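Local coordinates for amidohydrolase family protein (Acinetobacter baumannii, PDB 4I6K) that probably hydrolyses 2-pyrone-4,6-dicarboxylate, as an amidohydrolase-family enzyme, and here holds citrate in its presumed active-site pocket, at residues A45-D50 against Q74-G79; T80-M85 against G98-Q103; T30-F35 against S247-T252; F35-H40 against D50-V55. All blocks are in the same frame, centred on the assembly; numbering follows the deposited sequence.

Interaction 1 of 4, residues A45-D50 against Q74-G79; sequences ARYAPD and QPSFLG. With CIT (citric acid), chain B.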
loop_
_atom_site.group_PDB
_atom_site.type_symbol
_atom_site.label_atom_id
_atom_site.label_comp_id
_atom_site.label_asym_id
_atom_site.label_seq_id
_atom_site.Cartn_x
_atom_site.Cartn_y
_atom_site.Cartn_z
ATOM N N ALA A 45 -10.762 13.019 -10.332
ATOM C CA ALA A 45 -10.773 11.617 -9.882
ATOM C C ALA A 45 -10.935 10.655 -11.062
ATOM O O ALA A 45 -11.745 10.899 -11.964
ATOM C CB ALA A 45 -11.871 11.390 -8.867
ATOM N N ARG A 46 -10.147 9.581 -11.070
ATOM C CA ARG A 46 -10.273 8.545 -12.102
ATOM C C ARG A 46 -11.629 7.860 -11.970
ATOM O O ARG A 46 -12.170 7.339 -12.945
ATOM C CB ARG A 46 -9.162 7.492 -11.976
ATOM C CG ARG A 46 -7.814 7.893 -12.556
ATOM C CD ARG A 46 -6.764 6.759 -12.420
ATOM N NE ARG A 46 -6.083 6.747 -11.117
ATOM C CZ ARG A 46 -6.169 5.758 -10.226
ATOM N NH1 ARG A 46 -6.907 4.687 -10.484
ATOM N NH2 ARG A 46 -5.517 5.837 -9.074
ATOM N N TYR A 47 -12.151 7.842 -10.747
ATOM C CA TYR A 47 -13.438 7.239 -10.455
ATOM C C TYR A 47 -13.955 7.748 -9.128
ATOM O O TYR A 47 -13.209 8.334 -8.335
ATOM C CB TYR A 47 -13.344 5.714 -10.418
ATOM C CG TYR A 47 -12.553 5.169 -9.254
ATOM C CD1 TYR A 47 -13.189 4.625 -8.144
ATOM C CD2 TYR A 47 -11.163 5.194 -9.271
ATOM C CE1 TYR A 47 -12.462 4.127 -7.080
ATOM C CE2 TYR A 47 -10.425 4.702 -8.218
ATOM C CZ TYR A 47 -11.074 4.170 -7.124
ATOM O OH TYR A 47 -10.322 3.680 -6.079
ATOM N N ALA A 48 -15.243 7.528 -8.895
ATOM C CA ALA A 48 -15.905 8.010 -7.686
ATOM C C ALA A 48 -16.908 6.970 -7.244
ATOM O O ALA A 48 -18.013 6.918 -7.773
ATOM C CB ALA A 48 -16.604 9.334 -7.946
ATOM N N PRO A 49 -16.517 6.133 -6.273
ATOM C CA PRO A 49 -17.366 5.042 -5.806
ATOM C C PRO A 49 -18.693 5.589 -5.276
ATOM O O PRO A 49 -18.734 6.706 -4.762
ATOM C CB PRO A 49 -16.550 4.425 -4.665
ATOM C CG PRO A 49 -15.164 5.008 -4.792
ATOM C CD PRO A 49 -15.328 6.323 -5.425
ATOM N N ASP A 50 -19.758 4.803 -5.393
ATOM C CA ASP A 50 -21.105 5.249 -5.027
ATOM C C ASP A 50 -21.678 4.413 -3.890
ATOM O O ASP A 50 -22.803 3.916 -3.965
ATOM C CB ASP A 50 -22.026 5.149 -6.246
ATOM C CG ASP A 50 -23.431 5.655 -5.966
ATOM O OD1 ASP A 50 -23.588 6.558 -5.111
ATOM O OD2 ASP A 50 -24.376 5.146 -6.610
ATOM N N GLN A 74 -4.890 6.511 2.324
ATOM C CA GLN A 74 -5.667 7.588 1.703
ATOM C C GLN A 74 -5.934 7.284 0.232
ATOM O O GLN A 74 -5.001 7.021 -0.520
ATOM C CB GLN A 74 -4.914 8.923 1.820
ATOM C CG GLN A 74 -5.464 10.058 0.931
ATOM C CD GLN A 74 -6.670 10.727 1.552
ATOM O OE1 GLN A 74 -7.287 10.172 2.451
ATOM N NE2 GLN A 74 -7.004 11.924 1.092
ATOM N N PRO A 75 -7.212 7.340 -0.187
ATOM C CA PRO A 75 -7.601 7.006 -1.551
ATOM C C PRO A 75 -7.314 8.122 -2.542
ATOM O O PRO A 75 -7.410 9.294 -2.205
ATOM C CB PRO A 75 -9.114 6.783 -1.448
ATOM C CG PRO A 75 -9.446 6.831 0.016
ATOM C CD PRO A 75 -8.376 7.614 0.667
ATOM N N SER A 76 -6.960 7.736 -3.762
ATOM C CA SER A 76 -6.701 8.675 -4.845
ATOM C C SER A 76 -7.811 9.704 -5.033
ATOM O O SER A 76 -7.541 10.898 -5.173
ATOM C CB SER A 76 -6.512 7.916 -6.159
ATOM O OG SER A 76 -7.626 7.074 -6.401
ATOM N N PHE A 77 -9.059 9.251 -5.035
ATOM C CA PHE A 77 -10.176 10.147 -5.341
ATOM C C PHE A 77 -10.469 11.149 -4.245
ATOM O O PHE A 77 -11.265 12.068 -4.446
ATOM C CB PHE A 77 -11.440 9.360 -5.686
ATOM C CG PHE A 77 -11.800 8.331 -4.675
ATOM C CD1 PHE A 77 -12.555 8.675 -3.558
ATOM C CD2 PHE A 77 -11.385 7.013 -4.835
ATOM C CE1 PHE A 77 -12.900 7.720 -2.611
ATOM C CE2 PHE A 77 -11.712 6.058 -3.896
ATOM C CZ PHE A 77 -12.468 6.406 -2.780
ATOM N N LEU A 78 -9.822 10.983 -3.091
ATOM C CA LEU A 78 -9.991 11.935 -1.990
ATOM C C LEU A 78 -8.873 12.967 -1.884
ATOM O O LEU A 78 -8.874 13.772 -0.951
ATOM C CB LEU A 78 -10.181 11.221 -0.655
ATOM C CG LEU A 78 -11.507 10.465 -0.552
ATOM C CD1 LEU A 78 -11.582 9.781 0.791
ATOM C CD2 LEU A 78 -12.691 11.407 -0.755
ATOM N N GLY A 79 -7.932 12.945 -2.828
ATOM C CA GLY A 79 -6.891 13.977 -2.888
ATOM C C GLY A 79 -6.080 14.088 -1.607
ATOM O O GLY A 79 -5.701 13.076 -1.015
HETATM C C1 CIT B . -7.142 4.334 -4.646
HETATM O O1 CIT B . -6.265 4.972 -4.015
HETATM O O2 CIT B . -7.967 4.943 -5.358
HETATM C C2 CIT B . -7.199 2.830 -4.595
HETATM C C3 CIT B . -6.102 2.321 -5.519
HETATM O O7 CIT B . -4.839 2.626 -4.863
HETATM C C4 CIT B . -6.218 0.828 -5.648
HETATM C C5 CIT B . -6.059 0.412 -4.219
HETATM O O3 CIT B . -4.958 0.566 -3.633
HETATM O O4 CIT B . -7.048 -0.060 -3.624
HETATM C C6 CIT B . -6.156 2.969 -6.902
HETATM O O5 CIT B . -7.040 2.674 -7.746
HETATM O O6 CIT B . -5.278 3.811 -7.209
#
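A45 and F77 bring the two backbones closest, CA to CA 4.8 Å, where the irregular loop 45-50 runs past the short 3-10 turn 76-78 with no backbone bond between them. Both loops follow strands of the (beta/alpha)8 barrel characteristic of the amidohydrolase superfamily, at the barrel end that carries the active site, and together they form part of the citrate pocket. F77 fills the middle of the contact. P49 lies over one face of its ring in a CH-pi contact, with CD 3.8 Å from the F77 centroid and almost on the ring normal; P75 CB, from F77's own segment, covers the opposite face nearer the rim. The edge of F77 in turn points at the face of Y47, an offset T-shaped pair with centroids 5.2 Å apart and planes at 67°. Behind the rings, A45 CB packs on F77 CB at 3.8 Å.

Beside this apolar wedge the polar ends turn to the ligand. One citrate carboxylate is held from both segments: Y47 OH donates to O2 at 2.8 Å and S76 N to O1 at 2.9 Å, while the S76 OG bond to O2 is modelled too short to weigh. Y47 OH is also hydrogen-bonded to T252 OG1, and R123, N125, H31 and H180 bind citrate too. The R46 chain bends at chi3 (-85°), which brings the edge of its guanidinium to a second carboxylate: NH1 reaches O5 weakly at 3.4 Å, and NH2 donates to citrate O6 at 2.8 Å, nearly straight at 166°.

Interaction 2 of 4, residues T80-M85 against G98-Q103; sequences TNNQAM and GIAVVQ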
loop_
_atom_site.group_PDB
_atom_site.type_symbol
_atom_site.label_atom_id
_atom_site.label_comp_id
_atom_site.label_asym_id
_atom_site.label_seq_id
_atom_site.Cartn_x
_atom_site.Cartn_y
_atom_site.Cartn_z
ATOM N N THR A 80 -5.810 15.317 -1.171
ATOM C CA THR A 80 -4.987 15.531 0.005
ATOM C C THR A 80 -5.837 15.860 1.219
ATOM O O THR A 80 -5.316 16.303 2.233
ATOM C CB THR A 80 -3.981 16.658 -0.189
ATOM O OG1 THR A 80 -4.684 17.899 -0.333
ATOM C CG2 THR A 80 -3.096 16.397 -1.428
ATOM N N ASN A 81 -7.145 15.647 1.119
ATOM C CA ASN A 81 -8.007 15.759 2.292
ATOM C C ASN A 81 -8.053 14.432 3.014
ATOM O O ASN A 81 -8.778 13.539 2.601
ATOM C CB ASN A 81 -9.420 16.169 1.899
ATOM C CG ASN A 81 -10.300 16.428 3.106
ATOM O OD1 ASN A 81 -9.987 15.998 4.220
ATOM N ND2 ASN A 81 -11.404 17.141 2.895
ATOM N N ASN A 82 -7.264 14.300 4.076
ATOM C CA ASN A 82 -7.122 13.028 4.784
ATOM C C ASN A 82 -8.125 12.835 5.928
ATOM O O ASN A 82 -8.041 11.874 6.691
ATOM C CB ASN A 82 -5.695 12.886 5.306
ATOM C CG ASN A 82 -4.669 12.795 4.184
ATOM O OD1 ASN A 82 -4.522 11.751 3.548
ATOM N ND2 ASN A 82 -3.951 13.887 3.943
ATOM N N GLN A 83 -9.119 13.695 6.030
ATOM C CA GLN A 83 -10.015 13.673 7.176
ATOM C C GLN A 83 -10.836 12.416 7.419
ATOM O O GLN A 83 -10.970 11.993 8.552
ATOM C CB GLN A 83 -10.960 14.865 7.123
ATOM C CG GLN A 83 -10.368 16.109 7.703
ATOM C CD GLN A 83 -10.027 15.955 9.152
ATOM O OE1 GLN A 83 -10.830 15.482 9.943
ATOM N NE2 GLN A 83 -8.832 16.360 9.515
ATOM N N ALA A 84 -11.393 11.816 6.383
ATOM C CA ALA A 84 -12.155 10.577 6.602
ATOM C C ALA A 84 -11.295 9.516 7.289
ATOM O O ALA A 84 -11.703 8.914 8.283
ATOM C CB ALA A 84 -12.709 10.048 5.299
ATOM N N MET A 85 -10.096 9.303 6.749
ATOM C CA MET A 85 -9.134 8.371 7.329
ATOM C C MET A 85 -8.705 8.756 8.751
ATOM O O MET A 85 -8.604 7.899 9.637
ATOM C CB MET A 85 -7.893 8.265 6.437
ATOM C CG MET A 85 -6.859 7.296 6.973
ATOM S SD MET A 85 -5.420 7.147 5.913
ATOM C CE MET A 85 -4.806 8.824 5.962
ATOM N N GLY A 98 -2.427 4.891 9.690
ATOM C CA GLY A 98 -2.749 5.414 8.375
ATOM C C GLY A 98 -1.581 5.871 7.506
ATOM O O GLY A 98 -0.483 6.154 7.996
ATOM N N ILE A 99 -1.831 5.919 6.201
ATOM C CA ILE A 99 -0.894 6.477 5.233
ATOM C C ILE A 99 -1.626 7.628 4.575
ATOM O O ILE A 99 -2.671 7.428 3.970
ATOM C CB ILE A 99 -0.505 5.443 4.140
ATOM C CG1 ILE A 99 0.195 4.236 4.760
ATOM C CG2 ILE A 99 0.363 6.086 3.038
ATOM C CD1 ILE A 99 1.489 4.568 5.427
ATOM N N ALA A 100 -1.084 8.829 4.701
ATOM C CA ALA A 100 -1.749 10.019 4.190
ATOM C C ALA A 100 -1.260 10.357 2.797
ATOM O O ALA A 100 -0.291 9.766 2.297
ATOM C CB ALA A 100 -1.521 11.223 5.137
ATOM N N VAL A 101 -1.951 11.308 2.176
ATOM C CA VAL A 101 -1.504 11.918 0.934
ATOM C C VAL A 101 -1.481 13.416 1.190
ATOM O O VAL A 101 -2.447 13.977 1.714
ATOM C CB VAL A 101 -2.441 11.564 -0.227
ATOM C CG1 VAL A 101 -2.029 12.280 -1.524
ATOM C CG2 VAL A 101 -2.449 10.041 -0.424
ATOM N N VAL A 102 -0.358 14.048 0.857
ATOM C CA VAL A 102 -0.137 15.458 1.154
ATOM C C VAL A 102 0.629 16.105 0.028
ATOM O O VAL A 102 1.340 15.432 -0.696
ATOM C CB VAL A 102 0.707 15.626 2.425
ATOM C CG1 VAL A 102 -0.004 15.032 3.630
ATOM C CG2 VAL A 102 2.054 14.965 2.228
ATOM N N GLN A 103 0.466 17.416 -0.130
ATOM C CA GLN A 103 1.302 18.215 -1.029
ATOM C C GLN A 103 2.753 18.084 -0.591
ATOM O O GLN A 103 3.028 18.129 0.604
ATOM C CB GLN A 103 0.903 19.688 -0.923
ATOM C CG GLN A 103 -0.536 19.980 -1.296
ATOM C CD GLN A 103 -0.781 19.797 -2.778
ATOM O OE1 GLN A 103 0.020 19.175 -3.476
ATOM N NE2 GLN A 103 -1.888 20.341 -3.271
#
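N82 and V101 make this a side-chain-to-backbone contact within a beta-alpha-beta unit: the approach to helix 83-91 is tied by one asparagine amide to the chain just leaving strand 96-100. The amide uses both its ends on a single residue. V101 N donates to N82 OD1 at 2.9 Å, and N82 ND2 donates back to V101 O at 2.7 Å, both bonds being fairly straight. V101 O lies close to the amide plane of N82, so the paired bonds should fix the rotation of that group, and they satisfy the backbone N-H and C=O of V101 just where the strand has ended. N82 CG stands anti to its own carbonyl carbon (chi1 -65°), which aims the amide across the gap and leaves OD1 also lying against A100 CB at 3.4 Å.

On one flank, T80 sets its CA 3.4 Å from V101 O in a CA-H...O contact, and its CG2 rests along the backbone of V102 and Q103. On the other, M85 runs out extended from the first turn of the helix and bends only at chi3 (62°); the bend lays CE 3.2 Å from I99 O and 4.2 Å from A100 CB. The helix start itself is shaped locally, with N81 OD1 accepting from Q83 N at 3.1 Å in an Asx turn. M85 continues inward onto L72 of strand 69-73 and I119 of strand 119-125, while Q74, just past strand 69-73, packs against N82, M85 and V101, so the contact lies where helix 83-91 starts over three neighbouring barrel strands.

Interaction 3 of 4, residues T30-F35 against S247-T252; sequences THAHVF and SDWPHT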
loop_
_atom_site.group_PDB
_atom_site.type_symbol
_atom_site.label_atom_id
_atom_site.label_comp_id
_atom_site.label_asym_id
_atom_site.label_seq_id
_atom_site.Cartn_x
_atom_site.Cartn_y
_atom_site.Cartn_z
ATOM N N THR A 30 -2.716 -4.685 5.956
ATOM C CA THR A 30 -1.979 -3.432 5.769
ATOM C C THR A 30 -2.462 -2.545 4.623
ATOM O O THR A 30 -1.770 -1.602 4.240
ATOM C CB THR A 30 -0.462 -3.679 5.606
ATOM O OG1 THR A 30 -0.195 -4.282 4.333
ATOM C CG2 THR A 30 0.049 -4.591 6.716
ATOM N N HIS A 31 -3.640 -2.827 4.081
ATOM C CA HIS A 31 -4.120 -2.037 2.963
ATOM C C HIS A 31 -5.629 -2.104 2.775
ATOM O O HIS A 31 -6.153 -3.010 2.123
ATOM C CB HIS A 31 -3.414 -2.468 1.680
ATOM C CG HIS A 31 -3.328 -1.385 0.650
ATOM N ND1 HIS A 31 -2.209 -0.591 0.504
ATOM C CD2 HIS A 31 -4.219 -0.959 -0.278
ATOM C CE1 HIS A 31 -2.415 0.274 -0.477
ATOM N NE2 HIS A 31 -3.626 0.074 -0.965
ATOM N N ALA A 32 -6.328 -1.132 3.351
ATOM C CA ALA A 32 -7.743 -0.950 3.080
ATOM C C ALA A 32 -8.032 0.542 3.028
ATOM O O ALA A 32 -7.171 1.368 3.385
ATOM C CB ALA A 32 -8.587 -1.633 4.150
ATOM N N HIS A 33 -9.237 0.891 2.581
ATOM C CA HIS A 33 -9.631 2.292 2.499
ATOM C C HIS A 33 -11.012 2.457 3.105
ATOM O O HIS A 33 -11.866 1.605 2.923
ATOM C CB HIS A 33 -9.675 2.762 1.046
ATOM C CG HIS A 33 -8.437 2.460 0.258
ATOM N ND1 HIS A 33 -7.321 3.268 0.283
ATOM C CD2 HIS A 33 -8.159 1.467 -0.623
ATOM C CE1 HIS A 33 -6.403 2.780 -0.535
ATOM N NE2 HIS A 33 -6.884 1.684 -1.093
ATOM N N VAL A 34 -11.229 3.528 3.860
ATOM C CA VAL A 34 -12.588 3.892 4.239
ATOM C C VAL A 34 -12.933 5.164 3.513
ATOM O O VAL A 34 -12.051 5.961 3.193
ATOM C CB VAL A 34 -12.762 4.156 5.747
ATOM C CG1 VAL A 34 -12.626 2.867 6.535
ATOM C CG2 VAL A 34 -11.770 5.203 6.222
ATOM N N PHE A 35 -14.219 5.344 3.238
ATOM C CA PHE A 35 -14.728 6.574 2.631
ATOM C C PHE A 35 -16.258 6.518 2.591
ATOM O O PHE A 35 -16.866 5.452 2.793
ATOM C CB PHE A 35 -14.161 6.779 1.218
ATOM C CG PHE A 35 -14.446 5.638 0.296
ATOM C CD1 PHE A 35 -15.703 5.494 -0.277
ATOM C CD2 PHE A 35 -13.474 4.680 0.026
ATOM C CE1 PHE A 35 -15.988 4.427 -1.120
ATOM C CE2 PHE A 35 -13.749 3.603 -0.825
ATOM C CZ PHE A 35 -15.006 3.479 -1.395
ATOM N N SER A 247 -5.804 -6.665 2.290
ATOM C CA SER A 247 -7.051 -7.029 1.637
ATOM C C SER A 247 -7.310 -6.140 0.417
ATOM O O SER A 247 -7.943 -6.568 -0.549
ATOM C CB SER A 247 -8.228 -6.894 2.621
ATOM O OG SER A 247 -8.570 -5.521 2.848
ATOM N N ASP A 248 -6.827 -4.902 0.474
ATOM C CA ASP A 248 -7.258 -3.868 -0.459
ATOM C C ASP A 248 -8.780 -3.764 -0.515
ATOM O O ASP A 248 -9.352 -3.427 -1.551
ATOM C CB ASP A 248 -6.700 -4.142 -1.858
ATOM C CG ASP A 248 -6.909 -2.977 -2.806
ATOM O OD1 ASP A 248 -7.721 -3.112 -3.745
ATOM O OD2 ASP A 248 -6.259 -1.928 -2.614
ATOM N N TRP A 249 -9.429 -4.056 0.608
ATOM C CA TRP A 249 -10.834 -3.704 0.803
ATOM C C TRP A 249 -11.043 -2.172 0.686
ATOM O O TRP A 249 -10.206 -1.386 1.139
ATOM C CB TRP A 249 -11.306 -4.224 2.163
ATOM C CG TRP A 249 -12.751 -3.987 2.419
ATOM C CD1 TRP A 249 -13.794 -4.795 2.065
ATOM C CD2 TRP A 249 -13.329 -2.849 3.086
ATOM N NE1 TRP A 249 -14.980 -4.242 2.484
ATOM C CE2 TRP A 249 -14.724 -3.045 3.108
ATOM C CE3 TRP A 249 -12.799 -1.691 3.664
ATOM C CZ2 TRP A 249 -15.598 -2.118 3.682
ATOM C CZ3 TRP A 249 -13.669 -0.774 4.237
ATOM C CH2 TRP A 249 -15.051 -0.989 4.237
ATOM N N PRO A 250 -12.168 -1.733 0.090
ATOM C CA PRO A 250 -13.293 -2.516 -0.395
ATOM C C PRO A 250 -13.186 -2.841 -1.877
ATOM O O PRO A 250 -14.209 -2.885 -2.558
ATOM C CB PRO A 250 -14.459 -1.560 -0.193
ATOM C CG PRO A 250 -13.850 -0.212 -0.556
ATOM C CD PRO A 250 -12.384 -0.292 -0.141
ATOM N N HIS A 251 -11.965 -3.029 -2.374
ATOM C CA HIS A 251 -11.740 -3.592 -3.719
ATOM C C HIS A 251 -12.404 -2.779 -4.797
ATOM O O HIS A 251 -13.207 -3.313 -5.569
ATOM C CB HIS A 251 -12.240 -5.045 -3.787
ATOM C CG HIS A 251 -11.965 -5.821 -2.537
ATOM N ND1 HIS A 251 -12.964 -6.255 -1.690
ATOM C CD2 HIS A 251 -10.796 -6.187 -1.957
ATOM C CE1 HIS A 251 -12.425 -6.877 -0.656
ATOM N NE2 HIS A 251 -11.111 -6.846 -0.792
ATOM N N THR A 252 -12.063 -1.491 -4.847
ATOM C CA THR A 252 -12.712 -0.534 -5.758
ATOM C C THR A 252 -12.616 -0.928 -7.228
ATOM O O THR A 252 -11.560 -1.376 -7.691
ATOM C CB THR A 252 -12.123 0.897 -5.618
ATOM O OG1 THR A 252 -10.683 0.839 -5.566
ATOM C CG2 THR A 252 -12.681 1.595 -4.367
#
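F35 and P250 meet at the apolar centre, F35 CE2 to P250 CG 3.8 Å, with the side chains crossing at a slant. A cis peptide precedes P250, whose CB covers one face of the W249 indole; A32 CB and V34 CG1 come to that indole's edge, A32 CB 4.2 Å from W249 CE3. Farther out the backbones join: H33 N donates to W249 O at 2.9 Å, and D248 N makes a weak, strongly bent bond to H31 O. S247 OG accepts from W249 N at 2.8 Å in an ST turn that shapes this loop.

At the polar edge H31 and D248 lie side by side, their planes only 28° apart, with H31 CD2 3.2 Å from D248 OD2. D248 CG is anti to the backbone N (chi1 -170°), which swings the carboxylate toward the pocket; its OD1 is held by R216 and Y215, while H31 ND1 is bonded to K210 and H33 ND1 to V73 O. H31 NE2 binds citrate, and H33 NE2 does so weakly. The H31-A32-H33 sequence and D248 match the His-x-His and eighth-strand aspartate of amidohydrolase active sites, so the contact probably holds catalytic groups in place where the barrel closes.

Interaction 4 of 4, residues F35-H40 against D50-V55; sequences FSTQDH and DYEATV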
loop_
_atom_site.group_PDB
_atom_site.type_symbol
_atom_site.label_atom_id
_atom_site.label_comp_id
_atom_site.label_asym_id
_atom_site.label_seq_id
_atom_site.Cartn_x
_atom_site.Cartn_y
_atom_site.Cartn_z
ATOM N N PHE A 35 -14.219 5.344 3.238
ATOM C CA PHE A 35 -14.728 6.574 2.631
ATOM C C PHE A 35 -16.258 6.518 2.591
ATOM O O PHE A 35 -16.866 5.452 2.793
ATOM C CB PHE A 35 -14.161 6.779 1.218
ATOM C CG PHE A 35 -14.446 5.638 0.296
ATOM C CD1 PHE A 35 -15.703 5.494 -0.277
ATOM C CD2 PHE A 35 -13.474 4.680 0.026
ATOM C CE1 PHE A 35 -15.988 4.427 -1.120
ATOM C CE2 PHE A 35 -13.749 3.603 -0.825
ATOM C CZ PHE A 35 -15.006 3.479 -1.395
ATOM N N SER A 36 -16.861 7.676 2.337
ATOM C CA SER A 36 -18.308 7.838 2.329
ATOM C C SER A 36 -18.694 8.742 1.181
ATOM O O SER A 36 -17.855 9.460 0.655
ATOM C CB SER A 36 -18.769 8.495 3.620
ATOM O OG SER A 36 -19.695 9.524 3.322
ATOM N N THR A 37 -19.968 8.739 0.804
ATOM C CA THR A 37 -20.391 9.563 -0.318
ATOM C C THR A 37 -20.508 11.012 0.115
ATOM O O THR A 37 -20.630 11.908 -0.713
ATOM C CB THR A 37 -21.696 9.073 -0.946
ATOM O OG1 THR A 37 -21.815 7.657 -0.760
ATOM C CG2 THR A 37 -21.694 9.377 -2.433
ATOM N N GLN A 38 -20.444 11.234 1.422
ATOM C CA GLN A 38 -20.402 12.580 1.980
ATOM C C GLN A 38 -19.037 13.238 1.760
ATOM O O GLN A 38 -18.930 14.459 1.668
ATOM C CB GLN A 38 -20.737 12.533 3.470
ATOM C CG GLN A 38 -22.139 12.009 3.751
ATOM C CD GLN A 38 -22.348 11.636 5.206
ATOM O OE1 GLN A 38 -21.594 10.840 5.774
ATOM N NE2 GLN A 38 -23.385 12.203 5.817
ATOM N N ASP A 39 -17.992 12.423 1.675
ATOM C CA ASP A 39 -16.648 12.926 1.382
ATOM C C ASP A 39 -16.581 13.504 -0.032
ATOM O O ASP A 39 -17.247 13.012 -0.936
ATOM C CB ASP A 39 -15.609 11.811 1.549
ATOM C CG ASP A 39 -15.646 11.187 2.929
ATOM O OD1 ASP A 39 -15.352 9.983 3.052
ATOM O OD2 ASP A 39 -15.986 11.901 3.892
ATOM N N HIS A 40 -15.778 14.549 -0.213
ATOM C CA HIS A 40 -15.611 15.178 -1.517
ATOM C C HIS A 40 -14.631 14.399 -2.402
ATOM O O HIS A 40 -13.488 14.153 -2.027
ATOM C CB HIS A 40 -15.164 16.637 -1.346
ATOM C CG HIS A 40 -14.743 17.308 -2.620
ATOM N ND1 HIS A 40 -15.628 17.613 -3.634
ATOM C CD2 HIS A 40 -13.535 17.763 -3.032
ATOM C CE1 HIS A 40 -14.982 18.213 -4.618
ATOM N NE2 HIS A 40 -13.710 18.315 -4.278
ATOM N N ASP A 50 -19.758 4.803 -5.393
ATOM C CA ASP A 50 -21.105 5.249 -5.027
ATOM C C ASP A 50 -21.678 4.413 -3.890
ATOM O O ASP A 50 -22.803 3.916 -3.965
ATOM C CB ASP A 50 -22.026 5.149 -6.246
ATOM C CG ASP A 50 -23.431 5.655 -5.966
ATOM O OD1 ASP A 50 -23.588 6.558 -5.111
ATOM O OD2 ASP A 50 -24.376 5.146 -6.610
ATOM N N TYR A 51 -20.892 4.231 -2.842
ATOM C CA TYR A 51 -21.344 3.430 -1.720
ATOM C C TYR A 51 -20.565 3.835 -0.489
ATOM O O TYR A 51 -19.626 4.615 -0.580
ATOM C CB TYR A 51 -21.185 1.929 -2.005
ATOM C CG TYR A 51 -19.792 1.511 -2.436
ATOM C CD1 TYR A 51 -18.849 1.099 -1.504
ATOM C CD2 TYR A 51 -19.429 1.516 -3.777
ATOM C CE1 TYR A 51 -17.574 0.716 -1.891
ATOM C CE2 TYR A 51 -18.158 1.143 -4.179
ATOM C CZ TYR A 51 -17.235 0.741 -3.227
ATOM O OH TYR A 51 -15.975 0.366 -3.617
ATOM N N GLU A 52 -20.975 3.311 0.661
ATOM C CA GLU A 52 -20.334 3.609 1.935
ATOM C C GLU A 52 -19.275 2.558 2.245
ATOM O O GLU A 52 -19.568 1.367 2.203
ATOM C CB GLU A 52 -21.392 3.604 3.044
ATOM C CG GLU A 52 -21.819 4.970 3.543
ATOM C CD GLU A 52 -21.757 6.043 2.484
ATOM O OE1 GLU A 52 -22.472 5.927 1.466
ATOM O OE2 GLU A 52 -20.991 7.013 2.681
ATOM N N ALA A 53 -18.049 2.989 2.546
ATOM C CA ALA A 53 -17.011 2.063 3.024
ATOM C C ALA A 53 -16.548 2.472 4.427
ATOM O O ALA A 53 -15.566 3.198 4.567
ATOM C CB ALA A 53 -15.824 2.015 2.045
ATOM N N THR A 54 -17.262 2.004 5.453
ATOM C CA THR A 54 -17.115 2.520 6.821
ATOM C C THR A 54 -16.063 1.788 7.645
ATOM O O THR A 54 -15.774 0.605 7.397
ATOM C CB THR A 54 -18.439 2.417 7.604
ATOM O OG1 THR A 54 -18.823 1.040 7.707
ATOM C CG2 THR A 54 -19.535 3.182 6.908
ATOM N N VAL A 55 -15.515 2.482 8.646
ATOM C CA VAL A 55 -14.566 1.850 9.556
ATOM C C VAL A 55 -15.274 0.677 10.173
ATOM O O VAL A 55 -14.709 -0.409 10.349
ATOM C CB VAL A 55 -14.148 2.766 10.693
ATOM C CG1 VAL A 55 -12.779 2.337 11.217
ATOM C CG2 VAL A 55 -14.104 4.192 10.231
#
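F35 and A53 form a single antiparallel hydrogen-bonded pair, with F35 N to A53 O at 2.9 Å and A53 N to F35 O at 2.7 Å. It closes the neck of the long loop between strand 28-32 and helix 55-64.

The apolar contacts sit on one side of this neck. A53 CB stands over the F35 ring, 3.8 Å from its centroid and near the normal, a CH-pi contact. Y51 adds its own ring obliquely, planes at 58°, with CE1 3.8 Å from F35 CZ; its OH lies at the F35 ring edge and bonds to E255.

The polar contacts gather round E52, whose carboxylate, as modelled, folds back to the type I turn S36-D39. T37 OG1 donates to E52 OE1 at 2.9 Å on the syn lone pair; OE2 also lies near T37 N, but its modelled place is doubtful. Within the turn S36 OG accepts from Q38 N at 2.7 Å, an ST turn, and D39 OD1 takes S36 N at 2.8 Å from above the carboxylate plane.

Buried backbone pairing and ring packing thus secure the neck, while the E52 carboxylate, less surely placed, probably helps hold the more exposed turn through the T37 hydroxyl.

In the fold
Interaction 3 is the buried one, joining the first strand of the barrel to the loop after the last; interaction 1 lies near the surface at the pocket mouth, and interactions 2 and 4 are partly buried. F35 links three of them, belonging to interactions 3 and 4 and meeting F77 of interaction 1 edge-to-face. Interactions 1 and 3 both supply citrate-binding groups and are joined by Y47 OH and T252 OG1, whereas Q74 connects interaction 1 to interaction 2. Chemistry follows place: rings and ligand-binding groups in 1, an amide paired with backbone in 2, histidines and a carboxylate in 3, and strand-like pairing beside an outer carboxylate in 4.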